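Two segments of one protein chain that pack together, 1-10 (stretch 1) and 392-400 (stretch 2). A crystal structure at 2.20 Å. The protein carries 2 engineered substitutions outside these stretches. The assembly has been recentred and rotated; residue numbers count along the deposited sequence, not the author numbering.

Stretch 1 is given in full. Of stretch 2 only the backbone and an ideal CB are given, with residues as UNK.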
# COMPACT_ATOMS: atom_id res chain seq x y z
N MET A 1 4.94 28.34 8.19
CA MET A 1 4.36 29.24 9.22
C MET A 1 4.63 28.77 10.70
O MET A 1 3.83 29.07 11.59
CB MET A 1 2.85 29.47 8.89
CG MET A 1 2.57 30.64 7.93
SD MET A 1 2.66 32.28 8.73
CE MET A 1 2.28 33.45 7.42
N ARG A 2 5.74 28.05 10.96
CA ARG A 2 6.30 27.85 12.35
C ARG A 2 7.86 27.73 12.32
O ARG A 2 8.42 27.19 11.35
CB ARG A 2 5.65 26.64 13.09
CG ARG A 2 5.45 25.36 12.26
CD ARG A 2 5.03 24.13 13.11
NE ARG A 2 3.61 24.16 13.54
CZ ARG A 2 3.12 24.16 14.80
NH1 ARG A 2 3.85 24.01 15.93
NH2 ARG A 2 1.79 24.28 14.92
N GLU A 3 8.58 28.26 13.33
CA GLU A 3 10.08 28.11 13.30
C GLU A 3 10.66 26.94 14.10
O GLU A 3 11.57 26.26 13.58
CB GLU A 3 10.87 29.37 13.68
CG GLU A 3 12.30 29.25 13.14
CD GLU A 3 13.08 30.52 13.26
OE1 GLU A 3 13.68 30.99 12.23
OE2 GLU A 3 13.09 31.02 14.42
N ARG A 4 10.19 26.74 15.33
CA ARG A 4 10.64 25.62 16.16
C ARG A 4 9.51 25.13 17.01
O ARG A 4 8.86 25.91 17.65
CB ARG A 4 11.84 25.96 17.04
CG ARG A 4 12.24 24.79 17.91
CD ARG A 4 13.60 25.03 18.46
NE ARG A 4 14.11 24.13 19.49
CZ ARG A 4 14.02 24.31 20.81
NH1 ARG A 4 13.32 25.29 21.36
NH2 ARG A 4 14.64 23.47 21.59
N THR A 5 9.29 23.84 17.03
CA THR A 5 8.29 23.25 17.87
C THR A 5 8.89 22.21 18.80
O THR A 5 9.64 21.34 18.33
CB THR A 5 7.17 22.59 17.03
OG1 THR A 5 6.60 23.56 16.15
CG2 THR A 5 6.07 22.06 17.95
N ARG A 6 8.57 22.29 20.09
CA ARG A 6 8.97 21.25 21.06
C ARG A 6 7.80 20.29 21.12
O ARG A 6 6.66 20.71 21.34
CB ARG A 6 9.36 21.81 22.47
CG ARG A 6 10.56 22.80 22.49
CD ARG A 6 11.01 23.44 23.87
NE ARG A 6 11.29 22.38 24.86
CZ ARG A 6 12.46 22.09 25.48
NH1 ARG A 6 13.61 22.79 25.33
NH2 ARG A 6 12.47 21.05 26.31
N ILE A 7 8.04 19.01 20.81
CA ILE A 7 6.99 17.98 20.86
C ILE A 7 7.39 16.95 21.92
O ILE A 7 8.50 16.43 21.87
CB ILE A 7 6.85 17.31 19.51
CG1 ILE A 7 6.49 18.35 18.43
CG2 ILE A 7 5.74 16.28 19.51
CD1 ILE A 7 6.33 17.74 17.05
N ASN A 8 6.50 16.69 22.89
CA ASN A 8 6.68 15.65 23.87
C ASN A 8 5.64 14.59 23.64
O ASN A 8 4.43 14.86 23.61
CB ASN A 8 6.57 16.14 25.34
CG ASN A 8 6.74 14.95 26.34
OD1 ASN A 8 7.84 14.47 26.61
ND2 ASN A 8 5.61 14.41 26.80
N VAL A 9 6.12 13.37 23.47
CA VAL A 9 5.29 12.20 23.32
C VAL A 9 5.45 11.37 24.60
O VAL A 9 6.57 10.97 24.95
CB VAL A 9 5.73 11.37 22.14
CG1 VAL A 9 4.97 10.07 22.06
CG2 VAL A 9 5.53 12.14 20.83
N ASP A 10 4.33 11.11 25.27
CA ASP A 10 4.40 10.33 26.49
C ASP A 10 3.95 8.90 26.27
O ASP A 10 2.78 8.60 26.18
CB ASP A 10 3.60 11.01 27.61
CG ASP A 10 3.74 10.27 28.98
OD1 ASP A 10 4.36 9.18 29.12
OD2 ASP A 10 3.20 10.86 29.91
N UNK A 392 -3.67 23.95 9.16
CA UNK A 392 -3.15 25.28 8.79
C UNK A 392 -1.70 25.25 8.37
O UNK A 392 -1.37 25.87 7.39
CB UNK A 392 -3.31 26.25 9.96
N UNK A 393 -0.79 24.63 9.10
CA UNK A 393 0.63 24.76 8.70
C UNK A 393 1.34 23.48 8.23
O UNK A 393 2.52 23.50 7.96
CB UNK A 393 1.42 25.32 9.88
N UNK A 394 0.66 22.36 8.16
CA UNK A 394 1.25 21.20 7.57
C UNK A 394 2.08 20.27 8.42
O UNK A 394 2.43 19.17 7.93
CB UNK A 394 2.13 21.67 6.41
N UNK A 395 2.35 20.63 9.68
CA UNK A 395 3.08 19.73 10.59
C UNK A 395 2.10 18.87 11.39
O UNK A 395 1.30 19.39 12.21
CB UNK A 395 3.97 20.53 11.54
N UNK A 396 2.16 17.56 11.15
CA UNK A 396 1.24 16.59 11.74
C UNK A 396 2.03 15.42 12.32
O UNK A 396 3.22 15.18 11.99
CB UNK A 396 0.23 16.10 10.70
N UNK A 397 1.39 14.71 13.23
CA UNK A 397 2.04 13.61 13.92
C UNK A 397 1.14 12.38 14.12
O UNK A 397 -0.05 12.54 14.32
CB UNK A 397 2.54 14.10 15.28
N UNK A 398 1.69 11.16 14.00
CA UNK A 398 1.00 9.90 14.40
C UNK A 398 1.91 9.26 15.45
O UNK A 398 2.92 8.63 15.11
CB UNK A 398 0.75 8.96 13.22
N UNK A 399 1.58 9.43 16.74
CA UNK A 399 2.44 9.00 17.82
C UNK A 399 1.90 7.74 18.42
O UNK A 399 0.80 7.76 18.94
CB UNK A 399 2.58 10.09 18.89
N UNK A 400 2.64 6.63 18.26
CA UNK A 400 2.16 5.32 18.68
C UNK A 400 3.13 4.61 19.61
O UNK A 400 4.34 4.83 19.53
CB UNK A 400 1.89 4.45 17.45

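Stretch 1 runs as a strand from Arg4 to Asp10, and Thr5, Ile7 and Val9 direct their CB atoms at stretch 2 while the residues between them do not. The second strand, 395 to 400, runs in roughly the same direction, 30° off, with axes no closer than 8.2 Å. That is too wide for backbone pairing, so side chains must fill the gap.

Position 392, in the last turn of a helix, points sideways, and nothing of stretch 1 lies within 5.5 Å of its ideal CB. Stretch 1 sets no requirement here, and many polar or helix-tolerant residues would do. The deposited residue is Gln392, which makes no contact.

Position 393 is the most demanding. Its ideal CB points toward stretch 1, 4.4 Å from NE of Arg2 and 4.5 Å from CB of Met1. A nearby guanidinium asks for an acceptor, preferably charged: aspartate is a natural fit at this short range, with asparagine or a folded-back glutamate as alternatives. It is Asp393, with chi1 at p. Its OD2 takes hydrogen bonds from Arg2 NE at 2.9 Å and Arg2 NH2 at 3.0 Å, both within a salt bridge, and it lies at the guanidinium edge, near the plane where the N-H groups point. The remaining NH1 of Arg2 donates to Thr5 OG1 at 2.8 Å, which helps fix the group in place. Asp393 OD1 is engaged too, accepting from the backbone N of residue 395 at 3.2 Å, so the acid also braces the turn out of the helix.

Position 394 is decided by its own backbone. Phi is 88° and psi -7°, and an ideal CB would jam against the carbonyl O of the preceding residue. This calls for glycine, and Gly394 it is, the first residue to leave the helix.

At 395 the ideal CB faces stretch 1, 4.1 Å from CD of Arg2. The aliphatic part of that arginine offers a greasy surface beside its charge, suiting leucine, isoleucine, valine or methionine. Leu395 brings its CD2 to 3.7 Å from Arg2 CD and 4.3 Å from Thr5 OG1, reaching both residues with one methyl.

Position 396 points away, so stretch 1 leaves its identity open; it is Ala396.

Position 397 faces stretch 1 again, but its ideal CB has no neighbour there within 5.5 Å, and the CA atoms of 397 and Ile7 are 9.6 Å apart. A long apolar chain is needed to cross; isoleucine, leucine or methionine could do it. Ile397, extended with chi1 and chi2 both t, places CD1 3.9 Å from Ile7 CG2 and 4.3 Å from Val9 CG2.

Position 398 is out of reach and unconstrained by this contact; it holds Leu398.

By position 399 the gap has narrowed: the CA of 399 is 7.0 Å from the CA of Val9, and the ideal CB of 399 is 4.0 Å from Val9 CG1. A compact apolar residue such as valine, alanine or proline suits. Pro399 sets its CB 4.2 Å from Val9 CG1.

Position 400 turns away; Thr400 bonds elsewhere in the structure.

Stretch 2 392-400: QDGLAILPT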
# COMPACT_ATOMS: atom_id res chain seq x y z
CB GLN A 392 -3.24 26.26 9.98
CG GLN A 392 -4.65 26.54 10.46
CD GLN A 392 -5.45 27.29 9.42
OE1 GLN A 392 -5.08 28.41 9.04
NE2 GLN A 392 -6.53 26.68 8.94
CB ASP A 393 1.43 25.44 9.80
CG ASP A 393 1.39 24.68 11.09
OD1 ASP A 393 1.42 23.43 11.03
OD2 ASP A 393 1.31 25.33 12.16
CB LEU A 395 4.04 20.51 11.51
CG LEU A 395 5.01 19.63 12.30
CD1 LEU A 395 6.01 18.94 11.39
CD2 LEU A 395 5.77 20.53 13.27
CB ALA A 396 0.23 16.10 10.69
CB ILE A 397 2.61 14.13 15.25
CG1 ILE A 397 3.57 13.09 15.84
CG2 ILE A 397 1.49 14.48 16.25
CD1 ILE A 397 4.38 13.67 16.96
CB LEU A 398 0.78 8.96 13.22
CG LEU A 398 -0.10 9.51 12.07
CD1 LEU A 398 0.09 8.69 10.82
CD2 LEU A 398 -1.57 9.54 12.48
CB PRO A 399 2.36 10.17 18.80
CG PRO A 399 0.98 10.69 18.62
CD PRO A 399 0.49 10.29 17.23
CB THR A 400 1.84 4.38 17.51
OG1 THR A 400 3.04 4.02 16.82
CG2 THR A 400 0.82 4.99 16.57
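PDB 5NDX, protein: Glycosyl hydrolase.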